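Long-range contacts in putative acyl-CoA thioester hydrolase YbhC (Escherichia coli K-12, PDB 3GRH), which is a putative thioesterase of the outer membrane, related to pectinesterases, that neither binds pectin nor shows pectinesterase activity: residues 146-151 with 159-164; 152-157 with 186-191; 231-236 with 265-270; 251-256 with 283-288. One frame throughout, in Å; residues are numbered along the deposited sequence.

Contact 1 (146-151 with 159-164); sequences LSLDGG and HDVNPR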
loop_
_atom_site.group_PDB
_atom_site.type_symbol
_atom_site.label_atom_id
_atom_site.label_comp_id
_atom_site.label_asym_id
_atom_site.label_seq_id
_atom_site.Cartn_x
_atom_site.Cartn_y
_atom_site.Cartn_z
ATOM N N LEU A 146 -10.182 13.687 -1.114
ATOM C CA LEU A 146 -11.593 13.738 -0.691
ATOM C C LEU A 146 -11.605 13.165 0.759
ATOM O O LEU A 146 -10.680 12.434 1.111
ATOM C CB LEU A 146 -12.524 12.899 -1.583
ATOM C CG LEU A 146 -13.988 13.132 -1.487
ATOM C CD1 LEU A 146 -14.313 14.547 -1.971
ATOM C CD2 LEU A 146 -14.737 12.051 -2.269
ATOM N N SER A 147 -12.618 13.480 1.556
ATOM C CA SER A 147 -12.767 12.910 2.899
ATOM C C SER A 147 -13.801 11.832 2.848
ATOM O O SER A 147 -14.965 12.096 2.584
ATOM C CB SER A 147 -13.212 13.960 3.906
ATOM O OG SER A 147 -12.231 14.958 4.047
ATOM N N LEU A 148 -13.413 10.584 3.098
ATOM C CA LEU A 148 -14.339 9.478 3.149
ATOM C C LEU A 148 -13.985 8.547 4.296
ATOM O O LEU A 148 -12.821 8.233 4.525
ATOM C CB LEU A 148 -14.283 8.652 1.910
ATOM C CG LEU A 148 -14.658 9.304 0.607
ATOM C CD1 LEU A 148 -14.329 8.293 -0.541
ATOM C CD2 LEU A 148 -16.133 9.840 0.577
ATOM N N ASP A 149 -14.965 8.171 5.055
ATOM C CA ASP A 149 -14.788 7.335 6.259
ATOM C C ASP A 149 -15.591 6.052 6.077
ATOM O O ASP A 149 -16.745 6.105 5.736
ATOM C CB ASP A 149 -15.317 8.104 7.450
ATOM C CG ASP A 149 -15.083 7.438 8.843
ATOM O OD1 ASP A 149 -14.932 6.204 9.035
ATOM O OD2 ASP A 149 -15.084 8.220 9.863
ATOM N N GLY A 150 -14.981 4.915 6.335
ATOM C CA GLY A 150 -15.693 3.628 6.262
ATOM C C GLY A 150 -16.914 3.565 7.134
ATOM O O GLY A 150 -17.800 2.847 6.822
ATOM N N GLY A 151 -16.977 4.373 8.182
ATOM C CA GLY A 151 -18.125 4.404 9.013
ATOM C C GLY A 151 -19.302 5.202 8.517
ATOM O O GLY A 151 -20.371 5.203 9.182
ATOM N N HIS A 159 -23.512 11.004 -1.836
ATOM C CA HIS A 159 -23.535 12.423 -2.027
ATOM C C HIS A 159 -22.158 13.002 -2.278
ATOM O O HIS A 159 -21.940 13.733 -3.260
ATOM C CB HIS A 159 -24.217 13.119 -0.852
ATOM C CG HIS A 159 -24.351 14.574 -1.082
ATOM N ND1 HIS A 159 -25.305 15.088 -1.931
ATOM C CD2 HIS A 159 -23.640 15.629 -0.626
ATOM C CE1 HIS A 159 -25.173 16.401 -1.993
ATOM N NE2 HIS A 159 -24.189 16.756 -1.192
ATOM N N ASP A 160 -21.200 12.556 -1.476
ATOM C CA ASP A 160 -19.827 13.062 -1.516
ATOM C C ASP A 160 -19.061 12.561 -2.687
ATOM O O ASP A 160 -18.207 13.285 -3.238
ATOM C CB ASP A 160 -19.113 12.704 -0.225
ATOM C CG ASP A 160 -19.584 13.537 0.969
ATOM O OD1 ASP A 160 -20.600 14.270 0.851
ATOM O OD2 ASP A 160 -19.004 13.313 2.046
ATOM N N VAL A 161 -19.279 11.297 -3.080
ATOM C CA VAL A 161 -18.550 10.650 -4.199
ATOM C C VAL A 161 -19.131 10.971 -5.576
ATOM O O VAL A 161 -18.355 11.161 -6.539
ATOM C CB VAL A 161 -18.554 9.129 -3.980
ATOM C CG1 VAL A 161 -18.021 8.380 -5.173
ATOM C CG2 VAL A 161 -17.634 8.832 -2.763
ATOM N N ASN A 162 -20.450 11.125 -5.641
ATOM C CA ASN A 162 -21.149 11.304 -6.922
ATOM C C ASN A 162 -22.025 12.468 -7.093
ATOM O O ASN A 162 -23.225 12.315 -7.247
ATOM C CB ASN A 162 -21.869 10.015 -7.206
ATOM C CG ASN A 162 -22.375 9.924 -8.632
ATOM O OD1 ASN A 162 -21.812 10.528 -9.523
ATOM N ND2 ASN A 162 -23.372 9.080 -8.851
ATOM N N PRO A 163 -21.426 13.668 -7.145
ATOM C CA PRO A 163 -22.133 14.850 -7.563
ATOM C C PRO A 163 -22.281 14.977 -9.070
ATOM O O PRO A 163 -21.346 14.659 -9.820
ATOM C CB PRO A 163 -21.272 15.985 -6.968
ATOM C CG PRO A 163 -20.334 15.316 -6.025
ATOM C CD PRO A 163 -20.058 14.003 -6.708
ATOM N N ARG A 164 -23.454 15.420 -9.513
ATOM C CA ARG A 164 -23.674 15.820 -10.896
ATOM C C ARG A 164 -23.413 14.727 -11.934
ATOM O O ARG A 164 -22.976 15.006 -13.049
ATOM C CB ARG A 164 -22.852 17.089 -11.181
ATOM C CG ARG A 164 -23.017 18.169 -10.059
ATOM C CD ARG A 164 -22.004 19.330 -10.146
ATOM N NE ARG A 164 -20.974 19.283 -9.091
ATOM C CZ ARG A 164 -19.832 18.597 -9.152
ATOM N NH1 ARG A 164 -19.541 17.849 -10.212
ATOM N NH2 ARG A 164 -18.968 18.642 -8.136
#

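Contact 2 (152-157 with 186-191); sequences MSPADW and DSIGVL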
loop_
_atom_site.group_PDB
_atom_site.type_symbol
_atom_site.label_atom_id
_atom_site.label_comp_id
_atom_site.label_asym_id
_atom_site.label_seq_id
_atom_site.Cartn_x
_atom_site.Cartn_y
_atom_site.Cartn_z
ATOM N N MET A 152 -19.125 5.952 7.461
ATOM C CA MET A 152 -20.142 6.843 6.939
ATOM C C MET A 152 -21.297 6.072 6.313
ATOM O O MET A 152 -21.172 4.936 5.852
ATOM C CB MET A 152 -19.545 7.909 6.028
ATOM C CG MET A 152 -19.394 7.504 4.650
ATOM S SD MET A 152 -18.211 8.487 3.672
ATOM C CE MET A 152 -19.124 10.005 3.556
ATOM N N SER A 153 -22.474 6.711 6.329
ATOM C CA SER A 153 -23.633 6.114 5.750
ATOM C C SER A 153 -23.515 6.042 4.242
ATOM O O SER A 153 -22.857 6.880 3.641
ATOM C CB SER A 153 -24.927 6.902 6.083
ATOM O OG SER A 153 -24.920 8.251 5.588
ATOM N N PRO A 154 -24.137 5.017 3.627
ATOM C CA PRO A 154 -24.186 5.047 2.167
ATOM C C PRO A 154 -24.765 6.271 1.562
ATOM O O PRO A 154 -24.255 6.758 0.555
ATOM C CB PRO A 154 -24.964 3.774 1.809
ATOM C CG PRO A 154 -24.699 2.850 3.003
ATOM C CD PRO A 154 -24.644 3.749 4.174
ATOM N N ALA A 155 -25.824 6.841 2.131
ATOM C CA ALA A 155 -26.339 8.076 1.568
ATOM C C ALA A 155 -25.355 9.240 1.541
ATOM O O ALA A 155 -25.288 9.976 0.550
ATOM C CB ALA A 155 -27.565 8.458 2.338
ATOM N N ASP A 156 -24.650 9.443 2.643
ATOM C CA ASP A 156 -23.597 10.471 2.751
ATOM C C ASP A 156 -22.461 10.178 1.804
ATOM O O ASP A 156 -21.970 11.079 1.163
ATOM C CB ASP A 156 -23.078 10.582 4.183
ATOM C CG ASP A 156 -24.067 11.250 5.110
ATOM O OD1 ASP A 156 -25.159 11.693 4.633
ATOM O OD2 ASP A 156 -23.752 11.327 6.329
ATOM N N TRP A 157 -22.088 8.909 1.669
ATOM C CA TRP A 157 -21.077 8.461 0.698
ATOM C C TRP A 157 -21.446 8.782 -0.718
ATOM O O TRP A 157 -20.686 9.377 -1.464
ATOM C CB TRP A 157 -20.816 6.977 0.869
ATOM C CG TRP A 157 -19.702 6.440 0.038
ATOM C CD1 TRP A 157 -18.402 6.335 0.375
ATOM C CD2 TRP A 157 -19.828 5.896 -1.254
ATOM N NE1 TRP A 157 -17.685 5.774 -0.628
ATOM C CE2 TRP A 157 -18.531 5.520 -1.677
ATOM C CE3 TRP A 157 -20.911 5.681 -2.130
ATOM C CZ2 TRP A 157 -18.320 4.909 -2.884
ATOM C CZ3 TRP A 157 -20.679 5.123 -3.342
ATOM C CH2 TRP A 157 -19.390 4.770 -3.721
ATOM N N ASP A 186 -25.408 -0.108 7.428
ATOM C CA ASP A 186 -25.370 1.129 8.186
ATOM C C ASP A 186 -24.178 1.992 7.760
ATOM O O ASP A 186 -24.247 3.236 7.766
ATOM C CB ASP A 186 -25.223 0.785 9.659
ATOM C CG ASP A 186 -25.567 1.938 10.559
ATOM O OD1 ASP A 186 -26.417 1.757 11.492
ATOM O OD2 ASP A 186 -24.995 3.031 10.330
ATOM N N SER A 187 -23.095 1.307 7.423
ATOM C CA SER A 187 -21.816 1.965 7.082
ATOM C C SER A 187 -21.325 1.420 5.752
ATOM O O SER A 187 -21.622 0.289 5.361
ATOM C CB SER A 187 -20.794 1.744 8.223
ATOM O OG SER A 187 -21.255 2.251 9.471
ATOM N N ILE A 188 -20.574 2.221 5.013
ATOM C CA ILE A 188 -20.118 1.794 3.701
ATOM C C ILE A 188 -18.931 0.820 3.743
ATOM O O ILE A 188 -18.751 0.002 2.811
ATOM C CB ILE A 188 -19.828 3.065 2.862
ATOM C CG1 ILE A 188 -19.834 2.757 1.369
ATOM C CG2 ILE A 188 -18.579 3.774 3.354
ATOM C CD1 ILE A 188 -21.192 2.855 0.793
ATOM N N GLY A 189 -18.077 0.926 4.757
ATOM C CA GLY A 189 -16.926 0.040 4.923
ATOM C C GLY A 189 -15.607 0.484 4.343
ATOM O O GLY A 189 -15.582 1.321 3.444
ATOM N N VAL A 190 -14.512 -0.094 4.827
ATOM C CA VAL A 190 -13.159 0.343 4.399
ATOM C C VAL A 190 -12.982 0.175 2.906
ATOM O O VAL A 190 -12.314 1.024 2.239
ATOM C CB VAL A 190 -12.070 -0.404 5.194
ATOM C CG1 VAL A 190 -12.169 -1.901 5.009
ATOM C CG2 VAL A 190 -10.623 0.090 4.864
ATOM N N LEU A 191 -13.490 -0.912 2.342
ATOM C CA LEU A 191 -13.292 -1.199 0.913
ATOM C C LEU A 191 -14.061 -0.239 -0.022
ATOM O O LEU A 191 -14.001 -0.412 -1.254
ATOM C CB LEU A 191 -13.672 -2.661 0.577
ATOM C CG LEU A 191 -12.704 -3.707 1.147
ATOM C CD1 LEU A 191 -12.906 -5.030 0.507
ATOM C CD2 LEU A 191 -11.227 -3.316 0.924
#

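Contact 3 (231-236 with 265-270); sequences DGDQVQ and QPRTLV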
loop_
_atom_site.group_PDB
_atom_site.type_symbol
_atom_site.label_atom_id
_atom_site.label_comp_id
_atom_site.label_asym_id
_atom_site.label_seq_id
_atom_site.Cartn_x
_atom_site.Cartn_y
_atom_site.Cartn_z
ATOM N N ASP A 231 -5.783 -2.686 -6.845
ATOM C CA ASP A 231 -6.103 -4.137 -6.987
ATOM C C ASP A 231 -5.444 -4.742 -8.236
ATOM O O ASP A 231 -5.489 -5.983 -8.411
ATOM C CB ASP A 231 -7.642 -4.341 -7.159
ATOM C CG ASP A 231 -8.499 -3.725 -6.085
ATOM O OD1 ASP A 231 -7.961 -3.349 -5.017
ATOM O OD2 ASP A 231 -9.763 -3.589 -6.353
ATOM N N GLY A 232 -4.825 -3.919 -9.087
ATOM C CA GLY A 232 -4.236 -4.375 -10.329
ATOM C C GLY A 232 -2.902 -5.082 -10.142
ATOM O O GLY A 232 -2.210 -4.911 -9.149
ATOM N N ASP A 233 -2.533 -5.868 -11.125
ATOM C CA ASP A 233 -1.164 -6.484 -11.171
ATOM C C ASP A 233 -0.275 -5.583 -11.948
ATOM O O ASP A 233 -0.669 -4.883 -12.875
ATOM C CB ASP A 233 -1.237 -7.842 -11.828
ATOM C CG ASP A 233 0.023 -8.681 -11.751
ATOM O OD1 ASP A 233 0.761 -8.675 -10.755
ATOM O OD2 ASP A 233 0.231 -9.495 -12.759
ATOM N N GLN A 234 1.027 -5.661 -11.668
ATOM C CA GLN A 234 2.064 -4.943 -12.362
ATOM C C GLN A 234 1.884 -3.437 -12.202
ATOM O O GLN A 234 2.050 -2.734 -13.177
ATOM C CB GLN A 234 2.282 -5.401 -13.805
ATOM C CG GLN A 234 2.758 -6.836 -13.878
ATOM C CD GLN A 234 3.092 -7.311 -15.283
ATOM O OE1 GLN A 234 3.222 -6.527 -16.235
ATOM N NE2 GLN A 234 3.388 -8.541 -15.367
ATOM N N VAL A 235 1.628 -2.967 -10.972
ATOM C CA VAL A 235 1.394 -1.585 -10.694
ATOM C C VAL A 235 2.688 -0.947 -10.198
ATOM O O VAL A 235 3.378 -1.553 -9.415
ATOM C CB VAL A 235 0.307 -1.435 -9.698
ATOM C CG1 VAL A 235 0.147 -0.018 -9.093
ATOM C CG2 VAL A 235 -0.989 -1.981 -10.284
ATOM N N GLN A 236 2.998 0.243 -10.682
ATOM C CA GLN A 236 4.206 0.962 -10.295
ATOM C C GLN A 236 3.845 2.307 -9.766
ATOM O O GLN A 236 3.148 3.053 -10.431
ATOM C CB GLN A 236 5.202 1.130 -11.428
ATOM C CG GLN A 236 5.714 -0.186 -11.971
ATOM C CD GLN A 236 6.479 0.021 -13.258
ATOM O OE1 GLN A 236 7.607 0.548 -13.191
ATOM N NE2 GLN A 236 5.905 -0.419 -14.408
ATOM N N GLN A 265 -2.821 -13.079 -7.130
ATOM C CA GLN A 265 -1.713 -12.503 -6.418
ATOM C C GLN A 265 -1.142 -11.256 -7.171
ATOM O O GLN A 265 -0.154 -11.369 -7.891
ATOM C CB GLN A 265 -0.617 -13.564 -6.335
ATOM C CG GLN A 265 0.709 -13.249 -5.749
ATOM C CD GLN A 265 0.755 -13.007 -4.252
ATOM O OE1 GLN A 265 -0.262 -12.625 -3.615
ATOM N NE2 GLN A 265 1.968 -13.137 -3.682
ATOM N N PRO A 266 -1.783 -10.115 -7.058
ATOM C CA PRO A 266 -1.295 -8.908 -7.727
ATOM C C PRO A 266 -0.013 -8.421 -7.168
ATOM O O PRO A 266 0.185 -8.512 -5.975
ATOM C CB PRO A 266 -2.334 -7.876 -7.447
ATOM C CG PRO A 266 -3.013 -8.473 -6.187
ATOM C CD PRO A 266 -3.032 -9.861 -6.358
ATOM N N ARG A 267 0.880 -7.955 -8.062
ATOM C CA ARG A 267 2.184 -7.449 -7.687
ATOM C C ARG A 267 2.274 -5.924 -7.914
ATOM O O ARG A 267 1.892 -5.422 -8.966
ATOM C CB ARG A 267 3.224 -8.080 -8.590
ATOM C CG ARG A 267 3.282 -9.562 -8.406
ATOM C CD ARG A 267 3.964 -10.298 -9.517
ATOM N NE ARG A 267 3.241 -10.248 -10.770
ATOM C CZ ARG A 267 3.617 -10.859 -11.886
ATOM N NH1 ARG A 267 4.712 -11.569 -11.912
ATOM N NH2 ARG A 267 2.863 -10.752 -12.980
ATOM N N THR A 268 2.785 -5.262 -6.896
ATOM C CA THR A 268 2.949 -3.793 -6.893
ATOM C C THR A 268 4.351 -3.423 -6.486
ATOM O O THR A 268 4.869 -3.964 -5.511
ATOM C CB THR A 268 1.898 -3.179 -5.893
ATOM O OG1 THR A 268 0.578 -3.658 -6.250
ATOM C CG2 THR A 268 1.889 -1.693 -5.902
ATOM N N LEU A 269 4.926 -2.422 -7.145
ATOM C CA LEU A 269 6.229 -1.868 -6.771
ATOM C C LEU A 269 6.035 -0.414 -6.394
ATOM O O LEU A 269 5.568 0.369 -7.245
ATOM C CB LEU A 269 7.220 -1.947 -7.952
ATOM C CG LEU A 269 8.581 -1.325 -7.675
ATOM C CD1 LEU A 269 9.240 -2.072 -6.555
ATOM C CD2 LEU A 269 9.341 -1.339 -8.940
ATOM N N VAL A 270 6.413 -0.040 -5.185
ATOM C CA VAL A 270 6.319 1.369 -4.715
ATOM C C VAL A 270 7.756 1.823 -4.452
ATOM O O VAL A 270 8.486 1.182 -3.678
ATOM C CB VAL A 270 5.528 1.452 -3.402
ATOM C CG1 VAL A 270 5.468 2.937 -2.849
ATOM C CG2 VAL A 270 4.136 0.863 -3.557
HETATM O O HOH W 1 -1.943 -3.272 -7.028
#

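Contact 4 (251-256 with 283-288); sequences VTNSGV and SGRGAV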
loop_
_atom_site.group_PDB
_atom_site.type_symbol
_atom_site.label_atom_id
_atom_site.label_comp_id
_atom_site.label_asym_id
_atom_site.label_seq_id
_atom_site.Cartn_x
_atom_site.Cartn_y
_atom_site.Cartn_z
ATOM N N VAL A 251 -3.909 -2.550 -0.449
ATOM C CA VAL A 251 -3.873 -3.350 -1.635
ATOM C C VAL A 251 -4.821 -4.510 -1.487
ATOM O O VAL A 251 -5.036 -5.011 -0.407
ATOM C CB VAL A 251 -2.537 -3.872 -1.914
ATOM C CG1 VAL A 251 -1.610 -2.654 -2.281
ATOM C CG2 VAL A 251 -1.912 -4.541 -0.734
ATOM N N THR A 252 -5.484 -4.880 -2.560
ATOM C CA THR A 252 -6.306 -6.036 -2.515
ATOM C C THR A 252 -6.139 -6.832 -3.787
ATOM O O THR A 252 -5.425 -6.429 -4.717
ATOM C CB THR A 252 -7.830 -5.756 -2.355
ATOM O OG1 THR A 252 -8.437 -5.706 -3.654
ATOM C CG2 THR A 252 -8.227 -4.496 -1.539
ATOM N N ASN A 253 -6.689 -8.016 -3.768
ATOM C CA ASN A 253 -6.678 -8.936 -4.863
ATOM C C ASN A 253 -8.093 -9.122 -5.428
ATOM O O ASN A 253 -8.393 -10.098 -6.070
ATOM C CB ASN A 253 -6.040 -10.299 -4.498
ATOM C CG ASN A 253 -6.818 -11.089 -3.572
ATOM O OD1 ASN A 253 -7.649 -10.559 -2.865
ATOM N ND2 ASN A 253 -6.465 -12.381 -3.460
ATOM N N SER A 254 -8.943 -8.169 -5.187
ATOM C CA SER A 254 -10.294 -8.190 -5.661
ATOM C C SER A 254 -10.383 -8.183 -7.160
ATOM O O SER A 254 -9.563 -7.560 -7.885
ATOM C CB SER A 254 -10.975 -6.913 -5.142
ATOM O OG SER A 254 -12.312 -6.810 -5.592
ATOM N N GLY A 255 -11.449 -8.834 -7.635
ATOM C CA GLY A 255 -11.892 -8.699 -9.017
ATOM C C GLY A 255 -13.080 -7.770 -9.053
ATOM O O GLY A 255 -13.214 -6.875 -8.218
ATOM N N VAL A 256 -13.986 -7.979 -9.997
ATOM C CA VAL A 256 -15.095 -7.033 -10.123
ATOM C C VAL A 256 -16.159 -7.051 -9.004
ATOM O O VAL A 256 -16.953 -6.118 -8.882
ATOM C CB VAL A 256 -15.800 -7.205 -11.463
ATOM C CG1 VAL A 256 -14.850 -6.839 -12.584
ATOM C CG2 VAL A 256 -16.366 -8.600 -11.574
ATOM N N SER A 283 -2.000 -1.782 4.316
ATOM C CA SER A 283 -2.826 -2.924 4.609
ATOM C C SER A 283 -3.174 -3.709 3.386
ATOM O O SER A 283 -3.229 -3.152 2.280
ATOM C CB SER A 283 -4.175 -2.372 5.159
ATOM O OG SER A 283 -4.081 -1.644 6.382
ATOM N N GLY A 284 -3.425 -4.997 3.555
ATOM C CA GLY A 284 -4.106 -5.753 2.562
ATOM C C GLY A 284 -3.454 -6.951 2.027
ATOM O O GLY A 284 -2.477 -7.493 2.601
ATOM N N ARG A 285 -3.983 -7.397 0.886
ATOM C CA ARG A 285 -3.594 -8.690 0.292
ATOM C C ARG A 285 -2.992 -8.434 -1.074
ATOM O O ARG A 285 -3.641 -7.892 -1.921
ATOM C CB ARG A 285 -4.838 -9.553 0.127
ATOM C CG ARG A 285 -4.578 -10.991 -0.315
ATOM C CD ARG A 285 -5.747 -11.894 -0.070
ATOM N NE ARG A 285 -5.963 -12.128 1.313
ATOM C CZ ARG A 285 -7.076 -12.688 1.786
ATOM N NH1 ARG A 285 -8.065 -13.094 0.981
ATOM N NH2 ARG A 285 -7.170 -12.880 3.062
ATOM N N GLY A 286 -1.780 -8.901 -1.289
ATOM C CA GLY A 286 -1.072 -8.659 -2.539
ATOM C C GLY A 286 0.399 -8.696 -2.192
ATOM O O GLY A 286 0.785 -8.575 -1.025
ATOM N N ALA A 287 1.230 -8.868 -3.213
ATOM C CA ALA A 287 2.629 -8.856 -3.075
ATOM C C ALA A 287 3.100 -7.438 -3.401
ATOM O O ALA A 287 2.908 -6.968 -4.571
ATOM C CB ALA A 287 3.207 -9.778 -4.046
ATOM N N VAL A 288 3.674 -6.757 -2.431
ATOM C CA VAL A 288 4.059 -5.347 -2.618
ATOM C C VAL A 288 5.484 -5.210 -2.197
ATOM O O VAL A 288 5.834 -5.635 -1.095
ATOM C CB VAL A 288 3.214 -4.364 -1.796
ATOM C CG1 VAL A 288 3.541 -2.915 -2.269
ATOM C CG2 VAL A 288 1.725 -4.709 -1.968
#

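Contact 1 (146-151 with 159-164)
Leu148 and Val161 make the close-packed half of this contact. Both methyls of the leucine bear on one methyl of the valine: CD2 of Leu148 lies 3.8 Å from CG2 of Val161, and CD1 of Leu148 lies 4.0 Å from that same CG2, the two side chains crossing at about a right angle. Leu148 leaves its backbone at a slant to the helix, and a chi1 of -63°, which sets CG opposite the carbonyl carbon, brings the fork round to the valine. Leu146 points toward the helix; its CD2 comes to 3.8 Å from the backbone O of Asp160 and, more loosely, to 4.4 Å from CG2 of Val161. Strand 115-123 covers this buried half, Thr120 touching both Leu146 and Val161.

Asp160 forms the looser, partly exposed side. Its CB packs 4.2 Å from CD2 of Leu148, while the carboxylate makes no polar bond to the loop. Ser147 turns its hydroxyl to Thr213 instead. Beyond, the loop is shaped by its own Asx turn, with Gly151 N donating to Asp149 OD1 over 2.9 Å, nearly straight at 170° but from above the carboxylate plane; OD2 of Asp149 bonds to His223. A strand end, a loop and the last turn of a short helix laid back against a neighbouring strand form a decoration on the right-handed parallel beta-helix of the pectinesterase family.

Contact 2 (152-157 with 186-191)
Ile188 lies over one face of the Trp157 indole. Its CG1 stands 3.9 Å from the centroid of the five-membered ring, almost on the ring normal, in a CH-pi contact, and its CD1 is offset toward the rim, 3.9 Å from CD2 of Trp157. In Ile188 a chi1 of -160° puts CG1 anti to the backbone N, carrying CG1 and CD1 over the indole. Pro154 CB touches CD1 of Ile188, and Met152 CG lies 4.0 Å from its CG2, while Met152 SD meets the edge of the indole in plane. Ile188 N donates to Met152 O at 2.9 Å, nearly along the C=O axis though bent to 140° at the hydrogen.

Next, Ser153 is the N-cap of helix 154-161, its OG taking a bond from Asp156 N. Farther out, Trp157 NE1 reaches the carbonyl of Cys192, whose disulfide partner Cys180 touches the indole, and the Tyr177 ring meets it at a shallow angle. A leucine in place of Trp157 would probably leave Ile188 without its flat seat and the Cys192 carbonyl without its N-H mate. The chemistry is largely apolar, one backbone bond and one indole N-H fixing how the loop sits on the helix start.

Contact 3 (231-236 with 265-270)
Arg267 wraps its side chain round the carboxylate of Asp233. Its CB lies 3.3 Å from Asp233 OD1, and CG and CD skirt the same oxygen, with CD at 3.8 Å. The chain then bends at chi3 (-67°), which turns the guanidinium side-on. NE donates to the syn lone pair of Asp233 OD1 at 2.9 Å, nearly straight (177°), and NH2 reaches Asp233 OD2, also at 2.9 Å. Carboxylate and guanidinium are nearly coplanar, 11° apart, in a two-pronged salt bridge. NH1 bonds to the carbonyl of Phe54. Gln234 runs alongside; its NE2 comes within 3.3 Å of Arg267 NH2, but the two donors do not bond.

Arg267 N gives a bond to the anti lone pair of Asp233 OD1 at 2.8 Å, and Arg267 O takes Val235 N together with a weak bond from Gln234 N. Parallel pairing follows, Leu269 N donating to Val235 O at 2.9 Å, with Val235 beside Thr268 on one face of the sheet and Gln236 beside Leu269 on the other. A water links Gly232 O to Thr268 OG1. Asp233 thus ties the turn before one strand to main chain and side chain of the next beta-helix rung; three donors fix the carboxylate's rotation close to the guanidinium plane, and it is likely to stay ionised.

Contact 4 (251-256 with 283-288)
Val251 pairs in parallel with Gly284, its N donating to Ser283 O at 2.9 Å and its O accepting from Arg285 N, also at 2.9 Å but from well above the carbonyl plane. This is one step of the ladder between successive coils of the parallel beta-helix. Gly284 CA comes 3.2 Å from Val251 O in a CA-H...O contact, where a CB would clash.

Val251 turns its CG2 to Val288, whose own CG2 lies 3.8 Å away; Phe321 on the following coil touches both valines. Two residues on, Arg285 CD rests against the whole amide of Asn253, 3.5 to 3.7 Å from ND2, OD1 and CG, with amide and guanidinium planes almost perpendicular (88°). Asn253 ND2 bonds to the carbonyls of Glu261 and Arg264, Arg285 NE to the carbonyl of Ala312, and Arg285 NH2 forms a salt bridge to Asp345. An alanine at Asn253 would probably leave the Arg264 carbonyl without this donor and the Arg285 methylenes less closely covered. Ser283 OG bonds to the backbone O of Asp280, the predicted nucleophile, so this rung borders the presumed active site. Thr252 OG1, also bonded to Asp231 OD1, closes an ST turn by accepting from Ser254 N at 2.9 Å.

Overall arrangement
Contacts 1 and 2 lie at one side of the molecule, their centres 9 Å apart, and share helix 154-161; their segments alternate along the chain, and Gly150 O meets Gly189 N at 2.8 Å between them. Contacts 3 and 4 come later, also interleaved, nearer the middle of the beta-helix, with centres 8 Å apart. They join through neighbouring strands 267-271 and 287-291, and through Asp231 OD1 and Thr252 OG1. The two pairs are over 20 Å apart by centres, yet Leu191 packs on Thr252, bridging contacts 2 and 4. The first pair fastens a helical excursion to the coil; the second stacks successive coils, and of these contact 4 borders the presumed active site.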